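PDB 4QAN: uncharacterized protein, which is of unknown function but has a cystatin-like fold, belongs as a divergent member to the NTF2-like superfamily, and binds a magnesium ion. Local coordinates for residues V117-E122 / E145-C150. Numbering follows the deposited sequence.
Sequences VLEIAE and EIYVKC
The side chain of L118 lies across the backbone of Y147 and V148 and reaches K149. Its CG sits beside the backbone N, anti to the carbonyl carbon (chi1 -51°), which runs the CB-CG bond along the partner strand, with CD1 turned in over the V148 carbonyl. L118 CD1 packs against V148 O at 3.8 Å, and L118 CD2 meets K149 CB at 3.9 Å. These side chains cross obliquely, and the extended lysine then leads away.

L118 and E119 stand opposite the single Y147, a classic beta bulge. Two donors share Y147 O where the register shifts by one residue. L118 N reaches Y147 O at 2.8 Å, tilted from the carbonyl plane. E119 N reaches Y147 O at 3.2 Å, in that plane and on a lone pair. An alanine in place of L118 would lack both methyls and would probably leave a gap over the V148 carbonyl and beside K149 CB.

Beyond the bulge the antiparallel pairing is regular. Y147 N donates to E119 O at 2.8 Å. A121 and E145 exchange two backbone bonds, and A121 N to E145 O is nearly straight at 175°. The tyrosine ring shares a face with E119, A121 and E145. Its edge is turned to E119 O, with Y147 CD2 4.1 Å from that oxygen. V117, I120, I146 and V148 line the other face, where I120 CG1 touches I146 CG2 at 4.3 Å.

This apolar face packs on helix 27-39, through L35, L32 and V31. An antiparallel sheet laid on a helix is consistent with the cystatin-like, NTF2-like fold. The bulged strand lies between strand 140-150, which continues the sheet to strand 153-164, and K196, bonded to the backbone of L118.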
ATOM      1  N   VAL A 117      -2.562  -2.448  30.150  1.00 71.49           N
ATOM      2  CA  VAL A 117      -2.446  -1.013  29.892  1.00 70.04           C
ATOM      3  C   VAL A 117      -2.286  -0.221  31.187  1.00 72.08           C
ATOM      4  O   VAL A 117      -3.241  -0.044  31.941  1.00 74.16           O
ATOM      5  CB  VAL A 117      -3.673  -0.488  29.117  1.00 69.44           C
ATOM      6  CG1 VAL A 117      -3.507   0.993  28.795  1.00 69.44           C
ATOM      7  CG2 VAL A 117      -3.870  -1.298  27.840  1.00 64.57           C
ATOM      8  N   LEU A 118      -1.079   0.279  31.429  1.00 72.77           N
ATOM      9  CA  LEU A 118      -0.777   0.996  32.672  1.00 73.98           C
ATOM     10  C   LEU A 118      -1.212   2.452  32.586  1.00 74.79           C
ATOM     11  O   LEU A 118      -1.828   2.983  33.510  1.00 78.60           O
ATOM     12  CB  LEU A 118       0.716   0.929  32.980  1.00 73.94           C
ATOM     13  CG  LEU A 118       1.340  -0.467  32.955  1.00 75.26           C
ATOM     14  CD1 LEU A 118       2.836  -0.368  33.208  1.00 78.18           C
ATOM     15  CD2 LEU A 118       0.678  -1.401  33.957  1.00 75.56           C
ATOM     16  N   GLU A 119      -0.879   3.096  31.471  1.00 74.01           N
ATOM     17  CA  GLU A 119      -1.251   4.484  31.242  1.00 72.83           C
ATOM     18  C   GLU A 119      -1.191   4.833  29.762  1.00 71.06           C
ATOM     19  O   GLU A 119      -0.419   4.256  29.001  1.00 69.27           O
ATOM     20  CB  GLU A 119      -0.321   5.407  32.033  1.00 74.76           C
ATOM     21  CG  GLU A 119      -0.473   6.890  31.724  1.00 74.78           C
ATOM     22  CD  GLU A 119       0.246   7.773  32.722  1.00 77.83           C
ATOM     23  OE1 GLU A 119       1.039   7.246  33.536  1.00 78.51           O
ATOM     24  OE2 GLU A 119       0.018   9.000  32.690  1.00 78.76           O
ATOM     25  N   ILE A 120      -2.032   5.783  29.373  1.00 72.83           N
ATOM     26  CA  ILE A 120      -1.987   6.392  28.054  1.00 70.72           C
ATOM     27  C   ILE A 120      -1.845   7.885  28.297  1.00 71.74           C
ATOM     28  O   ILE A 120      -2.738   8.496  28.882  1.00 72.64           O
ATOM     29  CB  ILE A 120      -3.284   6.110  27.265  1.00 71.38           C
ATOM     30  CG1 ILE A 120      -3.401   4.618  26.955  1.00 70.98           C
ATOM     31  CG2 ILE A 120      -3.317   6.907  25.968  1.00 71.62           C
ATOM     32  CD1 ILE A 120      -4.756   4.213  26.417  1.00 72.19           C
ATOM     33  N   ALA A 121      -0.729   8.469  27.864  1.00 71.03           N
ATOM     34  CA  ALA A 121      -0.453   9.886  28.115  1.00 72.77           C
ATOM     35  C   ALA A 121      -0.371  10.675  26.814  1.00 70.77           C
ATOM     36  O   ALA A 121       0.189  10.193  25.841  1.00 69.91           O
ATOM     37  CB  ALA A 121       0.837  10.033  28.903  1.00 73.00           C
ATOM     38  N   GLU A 122      -0.926  11.887  26.809  1.00 74.39           N
ATOM     39  CA  GLU A 122      -0.872  12.768  25.640  1.00 78.71           C
ATOM     40  C   GLU A 122       0.440  13.535  25.613  1.00 78.95           C
ATOM     41  O   GLU A 122       0.658  14.394  26.449  1.00 82.26           O
ATOM     42  CB  GLU A 122      -2.039  13.766  25.639  1.00 88.23           C
ATOM     43  CG  GLU A 122      -3.385  13.160  25.257  1.00 94.89           C
ATOM     44  CD  GLU A 122      -4.460  14.201  24.979  1.00 99.97           C
ATOM     45  OE1 GLU A 122      -4.156  15.246  24.356  1.00102.27           O
ATOM     46  OE2 GLU A 122      -5.620  13.963  25.375  1.00103.57           O
ATOM     47  N   GLU A 145       1.899   8.664  24.211  1.00 63.31           N
ATOM     48  CA  GLU A 145       2.834   7.735  24.811  1.00 64.77           C
ATOM     49  C   GLU A 145       2.012   6.706  25.566  1.00 63.65           C
ATOM     50  O   GLU A 145       1.138   7.068  26.358  1.00 63.68           O
ATOM     51  CB  GLU A 145       3.750   8.457  25.794  1.00 74.03           C
ATOM     52  CG  GLU A 145       4.546   9.612  25.207  1.00 78.62           C
ATOM     53  CD  GLU A 145       5.429  10.280  26.246  1.00 89.15           C
ATOM     54  OE1 GLU A 145       5.178  10.095  27.459  1.00 94.31           O
ATOM     55  OE2 GLU A 145       6.379  10.989  25.855  1.00 99.72           O
ATOM     56  N   ILE A 146       2.299   5.430  25.338  1.00 59.07           N
ATOM     57  CA  ILE A 146       1.507   4.356  25.927  1.00 59.93           C
ATOM     58  C   ILE A 146       2.409   3.458  26.762  1.00 61.21           C
ATOM     59  O   ILE A 146       3.398   2.935  26.264  1.00 62.31           O
ATOM     60  CB  ILE A 146       0.801   3.542  24.827  1.00 56.98           C
ATOM     61  CG1 ILE A 146      -0.032   4.468  23.936  1.00 57.06           C
ATOM     62  CG2 ILE A 146      -0.082   2.450  25.415  1.00 55.30           C
ATOM     63  CD1 ILE A 146      -0.330   3.880  22.581  1.00 56.03           C
ATOM     64  N   TYR A 147       2.064   3.293  28.034  1.00 63.24           N
ATOM     65  CA  TYR A 147       2.824   2.436  28.935  1.00 65.99           C
ATOM     66  C   TYR A 147       2.056   1.141  29.156  1.00 66.53           C
ATOM     67  O   TYR A 147       0.935   1.149  29.665  1.00 70.33           O
ATOM     68  CB  TYR A 147       3.098   3.154  30.269  1.00 67.80           C
ATOM     69  CG  TYR A 147       3.917   4.416  30.090  1.00 67.69           C
ATOM     70  CD1 TYR A 147       5.307   4.375  30.111  1.00 68.51           C
ATOM     71  CD2 TYR A 147       3.301   5.647  29.861  1.00 68.27           C
ATOM     72  CE1 TYR A 147       6.063   5.526  29.928  1.00 70.30           C
ATOM     73  CE2 TYR A 147       4.047   6.803  29.675  1.00 69.95           C
ATOM     74  CZ  TYR A 147       5.429   6.738  29.709  1.00 71.05           C
ATOM     75  OH  TYR A 147       6.187   7.875  29.523  1.00 71.85           O
ATOM     76  N   VAL A 148       2.664   0.033  28.759  1.00 65.66           N
ATOM     77  CA  VAL A 148       2.062  -1.280  28.937  1.00 66.47           C
ATOM     78  C   VAL A 148       2.984  -2.192  29.732  1.00 68.97           C
ATOM     79  O   VAL A 148       4.140  -1.855  29.967  1.00 69.24           O
ATOM     80  CB  VAL A 148       1.727  -1.936  27.583  1.00 63.57           C
ATOM     81  CG1 VAL A 148       0.801  -1.031  26.780  1.00 61.21           C
ATOM     82  CG2 VAL A 148       2.993  -2.267  26.795  1.00 62.28           C
ATOM     83  N   LYS A 149       2.459  -3.351  30.128  1.00 74.27           N
ATOM     84  CA  LYS A 149       3.200  -4.325  30.926  1.00 76.57           C
ATOM     85  C   LYS A 149       3.013  -5.742  30.384  1.00 78.17           C
ATOM     86  O   LYS A 149       1.883  -6.154  30.111  1.00 76.33           O
ATOM     87  CB  LYS A 149       2.730  -4.259  32.374  1.00 79.23           C
ATOM     88  CG  LYS A 149       3.246  -5.389  33.246  1.00 84.34           C
ATOM     89  CD  LYS A 149       2.708  -5.275  34.655  1.00 88.76           C
ATOM     90  CE  LYS A 149       3.152  -6.450  35.504  1.00 91.68           C
ATOM     91  NZ  LYS A 149       2.577  -6.360  36.871  1.00100.44           N
ATOM     92  N   CYS A 150       4.118  -6.478  30.235  1.00 80.83           N
ATOM     93  CA  CYS A 150       4.079  -7.878  29.791  1.00 83.05           C
ATOM     94  C   CYS A 150       4.964  -8.752  30.675  1.00 85.72           C
ATOM     95  O   CYS A 150       6.168  -8.855  30.448  1.00 83.93           O
ATOM     96  CB  CYS A 150       4.513  -7.997  28.334  1.00 81.28           C
ATOM     97  SG  CYS A 150       3.534  -6.974  27.209  1.00 88.51           S
TER